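PDB 2GFI: phytase from Debaryomyces castellii, which releases phosphate from phytate (inositol hexakisphosphate) by hydrolysis, as a 3-phytase of the histidine acid phosphatase family. Local coordinates for residues A[152-158]-A[178-182]; A[291-297]-A[337-341]; A[343-347]-A[396-400]. All coordinates share one frame; numbering follows the deposited sequence.

Contact 1. Residues A[152-158]-A[178-182]; sequences FDTNDTL and GFMGD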
loop_
_atom_site.group_PDB
_atom_site.type_symbol
_atom_site.label_atom_id
_atom_site.label_comp_id
_atom_site.label_asym_id
_atom_site.label_seq_id
_atom_site.Cartn_x
_atom_site.Cartn_y
_atom_site.Cartn_z
ATOM N N PHE A 152 -16.224 29.834 -0.500
ATOM C CA PHE A 152 -17.654 29.782 -0.314
ATOM C C PHE A 152 -18.027 30.738 0.811
ATOM O O PHE A 152 -17.457 30.671 1.909
ATOM C CB PHE A 152 -18.104 28.363 0.021
ATOM C CG PHE A 152 -19.616 28.212 0.232
ATOM C CD1 PHE A 152 -20.521 28.491 -0.789
ATOM C CD2 PHE A 152 -20.110 27.724 1.434
ATOM C CE1 PHE A 152 -21.885 28.327 -0.589
ATOM C CE2 PHE A 152 -21.471 27.547 1.632
ATOM C CZ PHE A 152 -22.358 27.850 0.632
ATOM N N ASP A 153 -18.971 31.622 0.511
ATOM C CA ASP A 153 -19.568 32.516 1.489
ATOM C C ASP A 153 -20.830 31.865 2.016
ATOM O O ASP A 153 -21.771 31.629 1.248
ATOM C CB ASP A 153 -19.932 33.850 0.820
ATOM C CG ASP A 153 -20.193 34.974 1.842
ATOM O OD1 ASP A 153 -20.764 34.702 2.927
ATOM O OD2 ASP A 153 -19.840 36.164 1.637
ATOM N N THR A 154 -20.872 31.581 3.314
ATOM C CA THR A 154 -22.031 30.882 3.867
ATOM C C THR A 154 -23.316 31.722 4.004
ATOM O O THR A 154 -24.373 31.190 4.388
ATOM C CB THR A 154 -21.680 30.190 5.185
ATOM O OG1 THR A 154 -21.048 31.118 6.079
ATOM C CG2 THR A 154 -20.620 29.104 4.959
ATOM N N ASN A 155 -23.220 33.016 3.691
ATOM C CA ASN A 155 -24.387 33.887 3.596
ATOM C C ASN A 155 -25.047 33.744 2.238
ATOM O O ASN A 155 -26.166 34.237 2.037
ATOM C CB ASN A 155 -24.000 35.373 3.811
ATOM C CG ASN A 155 -23.411 35.620 5.189
ATOM O OD1 ASN A 155 -23.907 35.068 6.185
ATOM N ND2 ASN A 155 -22.332 36.431 5.261
ATOM N N ASP A 156 -24.340 33.083 1.311
ATOM C CA ASP A 156 -24.808 32.888 -0.056
ATOM C C ASP A 156 -25.274 31.464 -0.313
ATOM O O ASP A 156 -24.639 30.494 0.111
ATOM C CB ASP A 156 -23.710 33.247 -1.070
ATOM C CG ASP A 156 -23.243 34.704 -0.956
ATOM O OD1 ASP A 156 -24.015 35.546 -0.457
ATOM O OD2 ASP A 156 -22.120 35.106 -1.345
ATOM N N THR A 157 -26.401 31.345 -0.994
ATOM C CA THR A 157 -26.811 30.099 -1.574
ATOM C C THR A 157 -25.722 29.499 -2.496
ATOM O O THR A 157 -25.068 30.208 -3.278
ATOM C CB THR A 157 -28.102 30.346 -2.364
ATOM O OG1 THR A 157 -29.214 30.257 -1.467
ATOM C CG2 THR A 157 -28.358 29.219 -3.301
ATOM N N LEU A 158 -25.547 28.182 -2.408
ATOM C CA LEU A 158 -24.698 27.457 -3.350
ATOM C C LEU A 158 -25.554 27.083 -4.538
ATOM O O LEU A 158 -26.547 26.381 -4.371
ATOM C CB LEU A 158 -24.120 26.193 -2.703
ATOM C CG LEU A 158 -23.179 25.350 -3.553
ATOM C CD1 LEU A 158 -21.805 26.057 -3.739
ATOM C CD2 LEU A 158 -23.058 23.917 -2.930
ATOM N N GLY A 178 -22.351 16.410 0.240
ATOM C CA GLY A 178 -21.032 16.246 0.797
ATOM C C GLY A 178 -20.448 17.627 1.074
ATOM O O GLY A 178 -19.816 17.854 2.106
ATOM N N PHE A 179 -20.669 18.549 0.132
ATOM C CA PHE A 179 -20.048 19.860 0.160
ATOM C C PHE A 179 -20.550 20.680 1.341
ATOM O O PHE A 179 -19.765 21.312 2.037
ATOM C CB PHE A 179 -20.269 20.590 -1.183
ATOM C CG PHE A 179 -19.676 21.980 -1.229
ATOM C CD1 PHE A 179 -18.425 22.202 -1.791
ATOM C CD2 PHE A 179 -20.364 23.069 -0.682
ATOM C CE1 PHE A 179 -17.883 23.498 -1.803
ATOM C CE2 PHE A 179 -19.838 24.334 -0.695
ATOM C CZ PHE A 179 -18.601 24.565 -1.264
ATOM N N MET A 180 -21.854 20.616 1.581
ATOM C CA MET A 180 -22.548 21.478 2.520
ATOM C C MET A 180 -22.645 20.852 3.872
ATOM O O MET A 180 -22.928 21.546 4.843
ATOM C CB MET A 180 -23.971 21.777 2.026
ATOM C CG MET A 180 -24.045 22.702 0.821
ATOM S SD MET A 180 -23.180 24.274 1.070
ATOM C CE MET A 180 -24.309 25.089 2.219
ATOM N N GLY A 181 -22.431 19.539 3.947
ATOM C CA GLY A 181 -22.562 18.826 5.208
ATOM C C GLY A 181 -23.851 19.131 5.946
ATOM O O GLY A 181 -24.933 19.088 5.329
ATOM N N ASP A 182 -23.762 19.441 7.249
ATOM C CA ASP A 182 -24.990 19.684 8.019
ATOM C C ASP A 182 -25.666 21.051 7.746
ATOM O O ASP A 182 -26.687 21.389 8.361
ATOM C CB ASP A 182 -24.827 19.373 9.508
ATOM C CG ASP A 182 -23.855 20.334 10.231
ATOM O OD1 ASP A 182 -23.245 21.252 9.590
ATOM O OD2 ASP A 182 -23.636 20.218 11.466
#

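Contact 2. Residues A[291-297]-A[337-341]; sequences DYYSNSA and EIFHS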
loop_
_atom_site.group_PDB
_atom_site.type_symbol
_atom_site.label_atom_id
_atom_site.label_comp_id
_atom_site.label_asym_id
_atom_site.label_seq_id
_atom_site.Cartn_x
_atom_site.Cartn_y
_atom_site.Cartn_z
ATOM N N ASP A 291 -14.529 6.537 -28.664
ATOM C CA ASP A 291 -14.786 7.844 -28.055
ATOM C C ASP A 291 -13.964 8.948 -28.663
ATOM O O ASP A 291 -14.432 10.076 -28.739
ATOM C CB ASP A 291 -14.586 7.808 -26.556
ATOM C CG ASP A 291 -15.557 6.887 -25.876
ATOM O OD1 ASP A 291 -16.678 6.671 -26.406
ATOM O OD2 ASP A 291 -15.277 6.318 -24.806
ATOM N N TYR A 292 -12.747 8.650 -29.103
ATOM C CA TYR A 292 -11.976 9.692 -29.754
ATOM C C TYR A 292 -12.694 10.165 -31.022
ATOM O O TYR A 292 -12.822 11.368 -31.246
ATOM C CB TYR A 292 -10.547 9.276 -30.080
ATOM C CG TYR A 292 -9.861 10.332 -30.930
ATOM C CD1 TYR A 292 -9.325 11.488 -30.339
ATOM C CD2 TYR A 292 -9.787 10.199 -32.323
ATOM C CE1 TYR A 292 -8.705 12.473 -31.099
ATOM C CE2 TYR A 292 -9.174 11.175 -33.096
ATOM C CZ TYR A 292 -8.635 12.313 -32.475
ATOM O OH TYR A 292 -8.042 13.297 -33.225
ATOM N N TYR A 293 -13.195 9.219 -31.809
ATOM C CA TYR A 293 -13.784 9.538 -33.111
ATOM C C TYR A 293 -15.235 10.005 -33.055
ATOM O O TYR A 293 -15.744 10.603 -34.011
ATOM C CB TYR A 293 -13.634 8.368 -34.088
ATOM C CG TYR A 293 -12.257 8.274 -34.672
ATOM C CD1 TYR A 293 -11.852 9.172 -35.664
ATOM C CD2 TYR A 293 -11.331 7.294 -34.216
ATOM C CE1 TYR A 293 -10.591 9.115 -36.201
ATOM C CE2 TYR A 293 -10.066 7.226 -34.744
ATOM C CZ TYR A 293 -9.704 8.140 -35.748
ATOM O OH TYR A 293 -8.477 8.106 -36.326
ATOM N N SER A 294 -15.886 9.727 -31.938
ATOM C CA SER A 294 -17.265 10.117 -31.729
ATOM C C SER A 294 -17.387 11.370 -30.891
ATOM O O SER A 294 -18.160 12.257 -31.219
ATOM C CB SER A 294 -18.013 8.974 -31.051
ATOM O OG SER A 294 -17.712 7.803 -31.767
ATOM N N ASN A 295 -16.622 11.432 -29.801
ATOM C CA ASN A 295 -16.805 12.472 -28.788
ATOM C C ASN A 295 -15.659 13.449 -28.652
ATOM O O ASN A 295 -15.718 14.329 -27.804
ATOM C CB ASN A 295 -17.032 11.859 -27.411
ATOM C CG ASN A 295 -18.070 10.775 -27.416
ATOM O OD1 ASN A 295 -19.035 10.840 -28.165
ATOM N ND2 ASN A 295 -17.882 9.764 -26.553
ATOM N N SER A 296 -14.618 13.270 -29.448
ATOM C CA SER A 296 -13.463 14.124 -29.347
ATOM C C SER A 296 -13.018 14.604 -30.730
ATOM O O SER A 296 -13.809 14.630 -31.673
ATOM C CB SER A 296 -12.351 13.376 -28.613
ATOM O OG SER A 296 -11.385 14.270 -28.105
ATOM N N ALA A 297 -11.755 14.971 -30.858
ATOM C CA ALA A 297 -11.262 15.660 -32.040
ATOM C C ALA A 297 -11.306 14.822 -33.324
ATOM O O ALA A 297 -11.092 15.347 -34.420
ATOM C CB ALA A 297 -9.839 16.202 -31.780
ATOM N N GLU A 337 -16.331 14.971 -22.502
ATOM C CA GLU A 337 -15.366 14.619 -23.557
ATOM C C GLU A 337 -15.354 15.651 -24.638
ATOM O O GLU A 337 -14.299 16.077 -25.068
ATOM C CB GLU A 337 -15.650 13.273 -24.219
ATOM C CG GLU A 337 -14.858 12.173 -23.617
ATOM C CD GLU A 337 -14.910 10.920 -24.432
ATOM O OE1 GLU A 337 -13.818 10.428 -24.827
ATOM O OE2 GLU A 337 -16.052 10.433 -24.624
ATOM N N ILE A 338 -16.540 16.028 -25.085
ATOM C CA ILE A 338 -16.686 17.055 -26.098
ATOM C C ILE A 338 -16.148 18.390 -25.577
ATOM O O ILE A 338 -15.425 19.084 -26.275
ATOM C CB ILE A 338 -18.168 17.151 -26.531
ATOM C CG1 ILE A 338 -18.606 15.843 -27.237
ATOM C CG2 ILE A 338 -18.402 18.408 -27.364
ATOM C CD1 ILE A 338 -20.108 15.671 -27.355
ATOM N N PHE A 339 -16.478 18.730 -24.338
ATOM C CA PHE A 339 -15.859 19.873 -23.664
ATOM C C PHE A 339 -14.336 19.824 -23.820
ATOM O O PHE A 339 -13.741 20.790 -24.286
ATOM C CB PHE A 339 -16.298 19.903 -22.187
ATOM C CG PHE A 339 -15.817 21.090 -21.402
ATOM C CD1 PHE A 339 -15.346 22.247 -22.022
ATOM C CD2 PHE A 339 -15.890 21.069 -20.010
ATOM C CE1 PHE A 339 -14.935 23.352 -21.248
ATOM C CE2 PHE A 339 -15.446 22.177 -19.233
ATOM C CZ PHE A 339 -14.993 23.311 -19.861
ATOM N N HIS A 340 -13.723 18.685 -23.490
ATOM C CA HIS A 340 -12.262 18.475 -23.619
ATOM C C HIS A 340 -11.737 18.516 -25.027
ATOM O O HIS A 340 -10.579 18.870 -25.256
ATOM C CB HIS A 340 -11.814 17.162 -22.941
ATOM C CG HIS A 340 -11.597 17.313 -21.469
ATOM N ND1 HIS A 340 -10.358 17.611 -20.924
ATOM C CD2 HIS A 340 -12.468 17.278 -20.438
ATOM C CE1 HIS A 340 -10.478 17.729 -19.614
ATOM N NE2 HIS A 340 -11.748 17.536 -19.294
ATOM N N SER A 341 -12.587 18.171 -25.985
ATOM C CA SER A 341 -12.238 18.390 -27.392
ATOM C C SER A 341 -11.896 19.873 -27.622
ATOM O O SER A 341 -10.958 20.201 -28.348
ATOM C CB SER A 341 -13.393 17.977 -28.287
ATOM O OG SER A 341 -12.934 17.805 -29.600
HETATM O O HOH W 1 -12.054 14.841 -25.625
#

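Contact 3. Residues A[343-347]-A[396-400]; sequences IGILI and VIPIK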
loop_
_atom_site.group_PDB
_atom_site.type_symbol
_atom_site.label_atom_id
_atom_site.label_comp_id
_atom_site.label_asym_id
_atom_site.label_seq_id
_atom_site.Cartn_x
_atom_site.Cartn_y
_atom_site.Cartn_z
ATOM N N ILE A 343 -11.260 22.109 -24.851
ATOM C CA ILE A 343 -10.178 22.429 -23.885
ATOM C C ILE A 343 -8.821 22.109 -24.467
ATOM O O ILE A 343 -7.885 22.908 -24.368
ATOM C CB ILE A 343 -10.330 21.695 -22.524
ATOM C CG1 ILE A 343 -11.630 22.107 -21.811
ATOM C CG2 ILE A 343 -9.123 22.008 -21.622
ATOM C CD1 ILE A 343 -12.122 21.118 -20.742
ATOM N N GLY A 344 -8.695 20.941 -25.078
ATOM C CA GLY A 344 -7.483 20.640 -25.809
ATOM C C GLY A 344 -6.249 20.313 -24.999
ATOM O O GLY A 344 -5.153 20.366 -25.510
ATOM N N ILE A 345 -6.400 19.917 -23.753
ATOM C CA ILE A 345 -5.231 19.528 -22.955
ATOM C C ILE A 345 -4.965 18.014 -22.919
ATOM O O ILE A 345 -3.873 17.565 -22.567
ATOM C CB ILE A 345 -5.351 20.112 -21.534
ATOM C CG1 ILE A 345 -6.638 19.621 -20.875
ATOM C CG2 ILE A 345 -5.315 21.621 -21.624
ATOM C CD1 ILE A 345 -6.716 19.945 -19.397
ATOM N N LEU A 346 -5.970 17.220 -23.248
ATOM C CA LEU A 346 -5.788 15.771 -23.251
ATOM C C LEU A 346 -6.088 15.180 -24.632
ATOM O O LEU A 346 -6.420 13.998 -24.767
ATOM C CB LEU A 346 -6.598 15.129 -22.126
ATOM C CG LEU A 346 -6.003 15.382 -20.734
ATOM C CD1 LEU A 346 -6.996 14.986 -19.670
ATOM C CD2 LEU A 346 -4.677 14.624 -20.544
ATOM N N ILE A 347 -5.916 16.028 -25.650
ATOM C CA ILE A 347 -6.215 15.696 -27.049
ATOM C C ILE A 347 -4.914 15.439 -27.833
ATOM O O ILE A 347 -4.009 16.261 -27.821
ATOM C CB ILE A 347 -7.078 16.856 -27.697
ATOM C CG1 ILE A 347 -8.298 17.187 -26.834
ATOM C CG2 ILE A 347 -7.480 16.540 -29.144
ATOM C CD1 ILE A 347 -9.110 15.980 -26.369
ATOM N N VAL A 396 -3.132 17.624 -11.962
ATOM C CA VAL A 396 -3.008 18.875 -12.691
ATOM C C VAL A 396 -2.593 18.469 -14.069
ATOM O O VAL A 396 -1.655 17.687 -14.226
ATOM C CB VAL A 396 -1.960 19.840 -12.091
ATOM C CG1 VAL A 396 -1.778 21.060 -13.009
ATOM C CG2 VAL A 396 -2.324 20.233 -10.627
ATOM N N ILE A 397 -3.312 18.969 -15.064
ATOM C CA ILE A 397 -2.928 18.803 -16.468
ATOM C C ILE A 397 -2.599 20.167 -17.040
ATOM O O ILE A 397 -3.512 20.912 -17.398
ATOM C CB ILE A 397 -4.063 18.121 -17.282
ATOM C CG1 ILE A 397 -4.574 16.846 -16.566
ATOM C CG2 ILE A 397 -3.628 17.870 -18.733
ATOM C CD1 ILE A 397 -3.569 15.663 -16.456
ATOM N N PRO A 398 -1.315 20.526 -17.108
ATOM C CA PRO A 398 -0.951 21.819 -17.643
ATOM C C PRO A 398 -1.365 21.988 -19.120
ATOM O O PRO A 398 -1.425 21.010 -19.876
ATOM C CB PRO A 398 0.576 21.859 -17.474
ATOM C CG PRO A 398 0.856 20.900 -16.329
ATOM C CD PRO A 398 -0.127 19.769 -16.650
ATOM N N ILE A 399 -1.693 23.226 -19.493
ATOM C CA ILE A 399 -1.973 23.544 -20.865
ATOM C C ILE A 399 -0.651 23.669 -21.566
ATOM O O ILE A 399 0.233 24.357 -21.092
ATOM C CB ILE A 399 -2.735 24.860 -20.982
ATOM C CG1 ILE A 399 -4.032 24.787 -20.199
ATOM C CG2 ILE A 399 -2.948 25.193 -22.452
ATOM C CD1 ILE A 399 -4.665 26.124 -19.993
ATOM N N LYS A 400 -0.523 22.988 -22.693
ATOM C CA LYS A 400 0.666 23.063 -23.500
ATOM C C LYS A 400 1.045 24.518 -23.807
ATOM O O LYS A 400 0.251 25.291 -24.398
ATOM C CB LYS A 400 0.443 22.285 -24.790
ATOM C CG LYS A 400 1.686 22.151 -25.640
ATOM C CD LYS A 400 1.318 21.472 -26.951
ATOM C CE LYS A 400 2.423 21.669 -27.961
ATOM N NZ LYS A 400 2.172 20.846 -29.187
#

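Contact 1. Residues A[152-158]-A[178-182]
The ring of Phe152 meets Phe179 on one face and the sulfur of Met180 at a slant, while Leu158 fills in beside both helix side chains. Phe179 drives its edge at the face of Phe152 in a T-shaped pair, the planes 84° and the centroids 5.4 Å apart. The bump is Phe179 CE2, over the middle of the Phe152 ring and 4.0 Å from Phe152 CG. Met180 is bent at chi2 (-55°) and chi3 (-73°), which brings the thioether round to the far end of Phe152, SD 3.7 Å from Phe152 CZ, an oblique Met-aromatic contact. Leu158 CD2 is a second bump, set against the shallow groove where Phe179 and Met180 adjoin, 3.6 Å from Phe179 CD2 and 4.0 Å from Met180 SD. Replacing Phe152 by alanine would probably leave the Phe179 edge without its facing ring and the Met180 thioether with one wall fewer and freer to turn. Ile326 of strand 326-331 touches both rings, so the end of helix 166-180 and the loop entering strand 158-163 share one apolar patch. With no hydrogen bond between the segments, the contact rests on shape, dispersion and weak ring-edge and sulfur electrostatics.

Contact 2. Residues A[291-297]-A[337-341]
Two helices of the histidine acid phosphatase fold, 277-295 and 333-343, meet here close to the predicted proton donor Asp333, whose side chain is about 5 Å from that of Glu337. Their short segments cross almost perpendicularly, at -82°, with the axes 9.9 Å apart. Glu337 reaches across, extended beyond CG, and lays its carboxylate against Asn295 and Asp291. The amide of Asn295 donates from ND2 to Glu337 OE2 over 2.7 Å. The donor meets the syn side of OE2 from 32° out of the carboxylate plane, and the amide and carboxylate planes stand 74° apart. The other oxygen, OE1, takes a hydrogen bond with Tyr363 OH, and so both ends of the carboxylate are held and its rotation is restrained. OE1 also lies 3.2 Å from Asp291 CB. The carboxylate of Asp291 stands nearly square to that of Glu337, with Asp291 OD2 4.2 Å from Glu337 OE2; if both are ionised the two would repel, a cost that the Asn295 amide and Tyr363 hydroxyl on Glu337 would probably lessen. Farther along, Ile338 packs CG1 against the Asn295 carbonyl, 3.3 Å from its O. A water joins Ser296 OG to the backbone of Glu337, donating to Glu337 O at 2.6 Å. Ser341 places OG beside the peptide between Ser296 and Ala297, 3.4 Å from Ser296 C; its hydrogen-bond partner is Thr302 OG1, which also bonds Ser296 O and so ties the turn after helix 277-295 to the start of helix 302-318. Such a near-perpendicular helix packing, with a buried carboxylate fixed one turn beyond the predicted proton donor, is consistent with a second-shell position behind the predicted catalytic site.

Contact 3. Residues A[343-347]-A[396-400]
Ile345 presses its whole side chain into the bend between Ile397 and Ile399. Its CB starts 4.0 Å from Ile397 CG2, and there the branches part. CG1 stands between the backbone N and the carbonyl carbon (chi1 58°) and passes the same Ile397 methyl at 4.1 Å; from it the chain runs on extended to CD1, 3.8 Å from Ile397 CG2 and close to Ile397 CB as well. CG2 leaves in the other direction and meets Ile399, 3.7 Å from its CG1, with Ile399 CA next nearest. One isoleucine thus straddles Pro398, touching the residue before it with one branch and the residue after it with the other. Leu346 adds a second approach to Ile397: its CD2 comes within 3.9 Å of Ile397 CG2, the two side chains crossing at about a right angle. All these meetings are aliphatic, and no hydrogen bond links the segments. Tyr390 of strand 385-392 touches Ile345, and Tyr418 of helix 412-423 touches both Ile345 and Ile399. The loop leaving helix 333-343 is thereby packed against strand 395-397 and the residues that follow it, with strand 385-392 and helix 412-423 as its neighbours.

Along the chain the three contacts follow in series, none enclosing or crossing another. Contact 1 closes a short excursion through strand 158-163 and helix 166-180, bringing that helix's end back to the loop where the strand begins. Contact 2 closes a longer one, through helix 302-318 and strand 326-331, and joins helices 277-295 and 333-343. Contact 3 closes a loop through helix 365-368 and strands 374-382 and 385-392, tying the end of helix 333-343 to strand 395-397 and the residues after it. Contacts 2 and 3 touch through Ile347, which packs on Ser296, Ala297, His340 and Ser341; their centres are 13 Å apart. Contact 1 stands apart, its nearest atoms about 17 Å from contact 2.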